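PDB 3QP9: type I polyketide synthase PikAII from Streptomyces venezuelae, which belongs to a modular polyketide synthase and, as a C2-type, reductase-incompetent ketoreductase, probably epimerizes the alpha-substituent of the growing polyketide intermediate. Local coordinates for residues Ser226-Leu238 with Pro505-Arg517. Sequence-based numbering, arbitrary orientation.
Sequences SGLLARRLVRASL and PGTLLADLPEARR
Leu-233 N donates to Leu-508 O at 3.0 Å, the one direct backbone hydrogen bond between strand 227-235 and the loop of 505-517. Leu-508 O also touches the CA of Arg-232 and takes a hydrogen from water 3, which donates to Leu-233 O and accepts from Asp-511 N, filling out the backbone pairing. Water 4 continues it by linking Arg-235 N to Asp-511 O. Leu-233, its CG anti to the backbone N (chi1 -178°), sets CD2 alongside CD2 of Leu-509 at 4.0 Å and near Leu-512, while Trp-493 and Trp-407 close round this apolar patch.

Arg-232 folds back at chi2 (-61°), which brings its guanidinium over the turn 507-510. Thr-507 O lies 3.1 Å above one face, toward the rim, too steep for a hydrogen bond. The salt bridge from NE to Asp-511 OD2 is long and weak at 3.4 Å, its planes 63° apart, but water 2 connects Arg-232 NH1 with Asp-511 OD1. NH2 meets Arg-231 O in the guanidinium plane. Glu-218 OE2 makes a salt bridge with Arg-232 NH1 and its OE1 hydrogen-bonds Thr-507 OG1, so one carboxylate joins the two residues.

At the far end Arg-235 crosses Glu-514 with the planes nearly perpendicular: OE2 sits at the guanidinium edge, 3.0 Å from NE, and is approached from above the carboxylate plane. Leu-512 CD1 packs 3.7 Å from CG of Arg-235, and Ser-27 O holds Arg-235 NH2. Leu-512 occupies the N-cap position of the short helix beginning at Pro-513, and its O accepts from Ala-515 N and Arg-516 N.

Hydrogen-bonded to strands 29-36 and 220-224, strand 227-235 lies, with strand 29-36, at the junction of the two Rossmann-like subdomains of a modular polyketide synthase ketoreductase, where the C-terminal segment packs against it.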
# COMPACT_ATOMS: atom_id res chain seq x y z
N SER A 226 -22.95 -3.50 -5.68
CA SER A 226 -23.60 -2.28 -6.22
C SER A 226 -23.32 -1.91 -7.66
O SER A 226 -24.17 -1.25 -8.29
CB SER A 226 -23.38 -1.07 -5.25
OG SER A 226 -22.09 -0.44 -5.33
N GLY A 227 -22.16 -2.33 -8.21
CA GLY A 227 -21.74 -1.92 -9.53
C GLY A 227 -20.22 -1.66 -9.52
O GLY A 227 -19.49 -2.27 -8.72
N LEU A 228 -19.75 -0.77 -10.39
CA LEU A 228 -18.32 -0.40 -10.43
C LEU A 228 -18.03 0.88 -9.63
O LEU A 228 -18.89 1.84 -9.62
CB LEU A 228 -17.86 -0.26 -11.87
CG LEU A 228 -18.06 -1.41 -12.83
CD1 LEU A 228 -17.78 -0.96 -14.24
CD2 LEU A 228 -17.13 -2.58 -12.41
N LEU A 229 -16.90 0.87 -8.93
CA LEU A 229 -16.34 2.03 -8.21
C LEU A 229 -14.89 2.36 -8.64
O LEU A 229 -14.12 1.47 -8.88
CB LEU A 229 -16.34 1.82 -6.69
CG LEU A 229 -17.75 1.66 -6.10
CD1 LEU A 229 -18.19 0.14 -6.16
CD2 LEU A 229 -17.97 2.18 -4.60
N ALA A 230 -14.53 3.64 -8.72
CA ALA A 230 -13.24 4.03 -9.18
C ALA A 230 -12.53 4.88 -8.14
O ALA A 230 -13.13 5.73 -7.44
CB ALA A 230 -13.36 4.81 -10.52
N ARG A 231 -11.24 4.65 -8.06
CA ARG A 231 -10.38 5.24 -7.03
C ARG A 231 -10.03 6.72 -7.25
O ARG A 231 -9.62 7.16 -8.38
CB ARG A 231 -9.09 4.41 -6.93
CG ARG A 231 -8.21 4.71 -5.66
CD ARG A 231 -7.31 3.44 -5.41
NE ARG A 231 -6.34 3.71 -4.30
CZ ARG A 231 -5.18 4.37 -4.42
NH1 ARG A 231 -4.39 4.51 -3.33
NH2 ARG A 231 -4.85 5.00 -5.53
N ARG A 232 -10.17 7.49 -6.19
CA ARG A 232 -9.98 8.96 -6.27
C ARG A 232 -9.23 9.42 -5.04
O ARG A 232 -9.58 9.00 -3.93
CB ARG A 232 -11.42 9.64 -6.27
CG ARG A 232 -12.23 9.45 -7.55
CD ARG A 232 -11.45 10.08 -8.79
NE ARG A 232 -12.32 10.04 -9.99
CZ ARG A 232 -12.34 9.03 -10.85
NH1 ARG A 232 -13.10 9.07 -11.92
NH2 ARG A 232 -11.55 7.98 -10.62
N LEU A 233 -8.23 10.28 -5.18
CA LEU A 233 -7.68 11.05 -4.05
C LEU A 233 -8.42 12.35 -3.89
O LEU A 233 -8.50 13.13 -4.83
CB LEU A 233 -6.19 11.28 -4.29
CG LEU A 233 -5.52 12.03 -3.13
CD1 LEU A 233 -5.32 10.90 -2.07
CD2 LEU A 233 -4.18 12.55 -3.69
N VAL A 234 -9.07 12.57 -2.75
CA VAL A 234 -9.79 13.78 -2.52
C VAL A 234 -9.33 14.49 -1.24
O VAL A 234 -8.70 13.89 -0.34
CB VAL A 234 -11.37 13.51 -2.42
CG1 VAL A 234 -11.90 12.87 -3.81
CG2 VAL A 234 -11.65 12.69 -1.22
N ARG A 235 -9.69 15.76 -1.08
CA ARG A 235 -9.40 16.42 0.21
C ARG A 235 -10.23 15.84 1.31
O ARG A 235 -11.42 15.52 1.14
CB ARG A 235 -9.74 17.93 0.16
CG ARG A 235 -8.66 18.69 -0.51
CD ARG A 235 -8.74 20.20 -0.39
NE ARG A 235 -7.70 20.70 -1.29
CZ ARG A 235 -6.42 20.81 -0.99
NH1 ARG A 235 -5.54 21.25 -1.92
NH2 ARG A 235 -6.02 20.48 0.24
N ALA A 236 -9.60 15.66 2.44
CA ALA A 236 -10.27 15.20 3.63
C ALA A 236 -10.27 16.31 4.68
O ALA A 236 -9.74 16.15 5.76
CB ALA A 236 -9.57 13.95 4.19
N SER A 237 -10.82 17.47 4.35
CA SER A 237 -10.74 18.58 5.31
C SER A 237 -11.59 18.33 6.65
O SER A 237 -12.39 17.38 6.71
CB SER A 237 -10.96 19.92 4.59
OG SER A 237 -9.79 20.16 3.77
N LEU A 238 -11.32 19.07 7.73
CA LEU A 238 -12.20 18.97 8.95
C LEU A 238 -13.33 19.98 8.91
O LEU A 238 -14.52 19.62 9.12
CB LEU A 238 -11.42 19.11 10.27
CG LEU A 238 -10.26 18.14 10.60
CD1 LEU A 238 -9.87 18.29 12.06
CD2 LEU A 238 -10.58 16.66 10.33
N PRO A 505 -1.73 9.05 -18.70
CA PRO A 505 -3.04 9.68 -18.28
C PRO A 505 -3.70 8.89 -17.15
O PRO A 505 -3.52 7.68 -17.04
CB PRO A 505 -3.94 9.59 -19.53
CG PRO A 505 -3.04 9.06 -20.64
CD PRO A 505 -1.69 8.64 -20.12
N GLY A 506 -4.48 9.56 -16.30
CA GLY A 506 -5.25 8.82 -15.33
C GLY A 506 -6.26 9.70 -14.71
O GLY A 506 -6.36 10.92 -15.03
N THR A 507 -7.00 9.12 -13.80
CA THR A 507 -8.19 9.83 -13.29
C THR A 507 -8.17 9.90 -11.77
O THR A 507 -9.14 10.39 -11.11
CB THR A 507 -9.46 9.07 -13.64
OG1 THR A 507 -9.32 7.70 -13.20
CG2 THR A 507 -9.81 9.10 -15.16
N LEU A 508 -7.09 9.47 -11.14
CA LEU A 508 -6.97 9.51 -9.69
C LEU A 508 -7.18 10.91 -9.08
O LEU A 508 -7.72 11.07 -7.98
CB LEU A 508 -5.57 8.95 -9.26
CG LEU A 508 -5.47 8.76 -7.75
CD1 LEU A 508 -6.45 7.67 -7.04
CD2 LEU A 508 -4.04 8.68 -7.23
N LEU A 509 -6.76 11.94 -9.79
CA LEU A 509 -6.88 13.31 -9.26
C LEU A 509 -8.08 14.07 -9.90
O LEU A 509 -8.14 15.27 -9.79
CB LEU A 509 -5.56 14.06 -9.67
CG LEU A 509 -4.29 13.36 -9.26
CD1 LEU A 509 -3.03 14.17 -9.64
CD2 LEU A 509 -4.38 13.13 -7.67
N ALA A 510 -9.03 13.37 -10.53
CA ALA A 510 -10.13 14.01 -11.28
C ALA A 510 -11.04 14.78 -10.38
O ALA A 510 -11.69 15.71 -10.83
CB ALA A 510 -10.93 12.92 -12.07
N ASP A 511 -11.09 14.38 -9.12
CA ASP A 511 -12.08 14.94 -8.21
C ASP A 511 -11.38 15.82 -7.10
O ASP A 511 -11.86 16.04 -5.99
CB ASP A 511 -12.98 13.81 -7.65
CG ASP A 511 -13.87 13.09 -8.78
OD1 ASP A 511 -13.95 13.47 -9.97
OD2 ASP A 511 -14.48 12.09 -8.40
N LEU A 512 -10.19 16.29 -7.40
CA LEU A 512 -9.49 17.16 -6.51
C LEU A 512 -9.25 18.50 -7.21
O LEU A 512 -8.37 18.61 -8.06
CB LEU A 512 -8.16 16.48 -6.12
CG LEU A 512 -7.21 17.15 -5.13
CD1 LEU A 512 -8.06 17.34 -3.93
CD2 LEU A 512 -6.07 16.15 -4.77
N PRO A 513 -10.05 19.54 -6.89
CA PRO A 513 -10.01 20.83 -7.67
C PRO A 513 -8.66 21.42 -8.10
O PRO A 513 -8.49 21.69 -9.29
CB PRO A 513 -10.77 21.80 -6.78
CG PRO A 513 -11.87 20.87 -6.18
CD PRO A 513 -11.16 19.51 -5.90
N GLU A 514 -7.71 21.61 -7.18
CA GLU A 514 -6.42 22.22 -7.54
C GLU A 514 -5.68 21.32 -8.53
O GLU A 514 -4.85 21.78 -9.34
CB GLU A 514 -5.56 22.44 -6.29
CG GLU A 514 -6.16 23.26 -5.14
CD GLU A 514 -7.38 22.69 -4.33
OE1 GLU A 514 -8.02 23.57 -3.69
OE2 GLU A 514 -7.72 21.47 -4.23
N ALA A 515 -5.91 20.00 -8.47
CA ALA A 515 -5.21 19.16 -9.41
C ALA A 515 -5.93 19.09 -10.74
O ALA A 515 -5.32 19.29 -11.80
CB ALA A 515 -5.00 17.73 -8.80
N ARG A 516 -7.26 18.90 -10.72
CA ARG A 516 -8.05 18.79 -11.98
C ARG A 516 -7.96 20.09 -12.79
O ARG A 516 -7.90 20.06 -14.03
CB ARG A 516 -9.53 18.47 -11.64
CG ARG A 516 -10.42 18.45 -12.82
CD ARG A 516 -10.04 17.37 -13.90
NE ARG A 516 -10.95 17.34 -15.08
CZ ARG A 516 -10.85 18.22 -16.10
NH1 ARG A 516 -9.91 19.20 -16.07
NH2 ARG A 516 -11.68 18.15 -17.14
N ARG A 517 -7.85 21.22 -12.11
CA ARG A 517 -7.81 22.49 -12.90
C ARG A 517 -6.47 22.66 -13.62
O ARG A 517 -6.32 23.53 -14.51
CB ARG A 517 -8.11 23.68 -12.00
CG ARG A 517 -9.62 23.70 -11.64
CD ARG A 517 -9.84 24.50 -10.42
NE ARG A 517 -11.18 24.25 -9.80
CZ ARG A 517 -11.52 24.84 -8.68
NH1 ARG A 517 -10.62 25.68 -8.09
NH2 ARG A 517 -12.72 24.62 -8.16
O HOH W 1 -7.95 6.11 -10.47
O HOH W 2 -14.36 11.68 -11.81
O HOH W 3 -9.76 12.77 -7.34
O HOH W 4 -11.27 17.00 -3.26